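PDB 2XIG: ferric uptake regulation protein from Helicobacter pylori, which probably acts as a global, dimeric transcriptional repressor that uses ferrous iron as cofactor to bind the operators of the genes it controls. Local coordinates for residues Gln28-Val33 with Ile67-Leu71. The protein carries 2 engineered substitutions. Coordinates in Å, arbitrary orientation, origin at the centre of the assembly. Residue numbers count along the deposited sequence, not the author numbering.
Sequences QREEVV and ILNFL
In the winged-helix DNA-binding domain of Fur, helix 27-38 crosses helix 61-73, the latter in the position of the recognition helix. The 28-33 and 67-71 segments are regular α-helix, their axes 10.5 Å apart at closest approach and crossing at -68°. The backbones come closest at the start, with the CA atoms of Arg29 and Ile67 6.1 Å apart, and diverge to 8.2 Å between those of Val33 and Leu71. Gln28, extended with chi1 and chi2 both t, lays its CG 3.6 Å from CD1 of Ile67, while its OE1 hydrogen-bonds Ser63 OG, one turn before Ile67 on helix 61-73. Ile67 (mt) reaches across so that its CD1 also lies 3.8 Å from CA of Arg29. The aliphatic stem of Arg29 follows, CG 4.1 Å from CG2 of Ile67, while the guanidinium NH1 hydrogen-bonds the carbonyl O of Lys24. The CA-to-CB bond of Val32 (t) points toward the partner helix: its CG2 is 3.8 Å from CG2 of Ile67, and its CG1 is 3.9 Å from CD2 of Leu68. Helices 7-20 and 45-52 and strand 77-82 contribute further side chains to this hydrophobic core. Leu71 (mt) fits between the two valines, CD1 lying 3.7 Å from both Val32 CG1 and Val33 CG2.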
loop_
_atom_site.group_PDB
_atom_site.type_symbol
_atom_site.label_atom_id
_atom_site.label_comp_id
_atom_site.label_asym_id
_atom_site.label_seq_id
_atom_site.Cartn_x
_atom_site.Cartn_y
_atom_site.Cartn_z
ATOM N N GLN C 28 -20.527 -1.171 30.645
ATOM C CA GLN C 28 -19.434 -1.208 29.665
ATOM C C GLN C 28 -19.627 -0.204 28.531
ATOM O O GLN C 28 -18.686 0.478 28.119
ATOM C CB GLN C 28 -19.251 -2.615 29.084
ATOM C CG GLN C 28 -18.202 -2.673 27.989
ATOM C CD GLN C 28 -17.959 -4.083 27.485
ATOM O OE1 GLN C 28 -17.378 -4.283 26.416
ATOM N NE2 GLN C 28 -18.402 -5.066 28.254
ATOM N N ARG C 29 -20.845 -0.119 28.016
ATOM C CA ARG C 29 -21.127 0.832 26.949
ATOM C C ARG C 29 -20.921 2.275 27.432
ATOM O O ARG C 29 -20.390 3.112 26.704
ATOM C CB ARG C 29 -22.547 0.631 26.418
ATOM C CG ARG C 29 -22.937 1.604 25.328
ATOM C CD ARG C 29 -24.396 1.446 24.929
ATOM N NE ARG C 29 -24.714 0.128 24.389
ATOM C CZ ARG C 29 -25.496 -0.768 24.990
ATOM N NH1 ARG C 29 -26.044 -0.504 26.171
ATOM N NH2 ARG C 29 -25.731 -1.935 24.408
ATOM N N GLU C 30 -21.341 2.554 28.664
ATOM C CA GLU C 30 -21.108 3.855 29.278
ATOM C C GLU C 30 -19.605 4.081 29.483
ATOM O O GLU C 30 -19.116 5.195 29.350
ATOM C CB GLU C 30 -21.858 3.978 30.619
ATOM C CG GLU C 30 -23.376 3.844 30.503
ATOM C CD GLU C 30 -24.101 3.978 31.842
ATOM O OE1 GLU C 30 -25.329 4.213 31.822
ATOM O OE2 GLU C 30 -23.454 3.848 32.907
ATOM N N GLU C 31 -18.876 3.018 29.801
ATOM C CA GLU C 31 -17.436 3.140 30.005
ATOM C C GLU C 31 -16.701 3.510 28.707
ATOM O O GLU C 31 -15.762 4.304 28.731
ATOM C CB GLU C 31 -16.856 1.858 30.609
ATOM C CG GLU C 31 -15.471 2.046 31.221
ATOM C CD GLU C 31 -15.434 3.177 32.240
ATOM O OE1 GLU C 31 -16.452 3.388 32.931
ATOM O OE2 GLU C 31 -14.389 3.855 32.351
ATOM N N VAL C 32 -17.127 2.946 27.578
ATOM C CA VAL C 32 -16.544 3.312 26.284
ATOM C C VAL C 32 -16.739 4.807 25.993
ATOM O O VAL C 32 -15.826 5.509 25.541
ATOM C CB VAL C 32 -17.161 2.496 25.129
ATOM C CG1 VAL C 32 -16.738 3.077 23.782
ATOM C CG2 VAL C 32 -16.735 1.026 25.222
ATOM N N VAL C 33 -17.947 5.292 26.239
ATOM C CA VAL C 33 -18.218 6.709 26.026
ATOM C C VAL C 33 -17.330 7.539 26.938
ATOM O O VAL C 33 -16.738 8.521 26.499
ATOM C CB VAL C 33 -19.696 7.060 26.271
ATOM C CG1 VAL C 33 -19.898 8.585 26.246
ATOM C CG2 VAL C 33 -20.573 6.389 25.231
ATOM N N ILE C 67 -20.147 -2.257 20.474
ATOM C CA ILE C 67 -20.457 -0.988 21.127
ATOM C C ILE C 67 -20.078 0.219 20.264
ATOM O O ILE C 67 -20.870 1.162 20.123
ATOM C CB ILE C 67 -19.756 -0.892 22.502
ATOM C CG1 ILE C 67 -20.438 -1.816 23.514
ATOM C CG2 ILE C 67 -19.730 0.558 22.996
ATOM C CD1 ILE C 67 -19.695 -1.933 24.823
ATOM N N LEU C 68 -18.868 0.193 19.700
ATOM C CA LEU C 68 -18.382 1.283 18.867
ATOM C C LEU C 68 -19.274 1.481 17.646
ATOM O O LEU C 68 -19.579 2.612 17.265
ATOM C CB LEU C 68 -16.929 1.036 18.429
ATOM C CG LEU C 68 -15.881 1.215 19.533
ATOM C CD1 LEU C 68 -14.488 0.788 19.070
ATOM C CD2 LEU C 68 -15.848 2.652 20.030
ATOM N N ASN C 69 -19.694 0.382 17.035
ATOM C CA ASN C 69 -20.569 0.470 15.866
ATOM C C ASN C 69 -21.905 1.141 16.184
ATOM O O ASN C 69 -22.393 1.959 15.412
ATOM C CB ASN C 69 -20.791 -0.908 15.242
ATOM C CG ASN C 69 -19.543 -1.439 14.542
ATOM O OD1 ASN C 69 -18.761 -0.673 13.982
ATOM N ND2 ASN C 69 -19.358 -2.755 14.573
ATOM N N PHE C 70 -22.492 0.785 17.319
ATOM C CA PHE C 70 -23.736 1.426 17.754
ATOM C C PHE C 70 -23.548 2.915 18.041
ATOM O O PHE C 70 -24.288 3.768 17.533
ATOM C CB PHE C 70 -24.290 0.758 19.012
ATOM C CG PHE C 70 -25.505 1.456 19.572
ATOM C CD1 PHE C 70 -25.377 2.416 20.563
ATOM C CD2 PHE C 70 -26.769 1.178 19.075
ATOM C CE1 PHE C 70 -26.492 3.072 21.066
ATOM C CE2 PHE C 70 -27.891 1.831 19.577
ATOM C CZ PHE C 70 -27.749 2.777 20.572
ATOM N N LEU C 71 -22.571 3.220 18.888
ATOM C CA LEU C 71 -22.302 4.593 19.274
ATOM C C LEU C 71 -22.029 5.462 18.067
ATOM O O LEU C 71 -22.424 6.620 18.028
ATOM C CB LEU C 71 -21.109 4.657 20.234
ATOM C CG LEU C 71 -21.316 4.057 21.621
ATOM C CD1 LEU C 71 -20.005 4.139 22.386
ATOM C CD2 LEU C 71 -22.464 4.795 22.385
#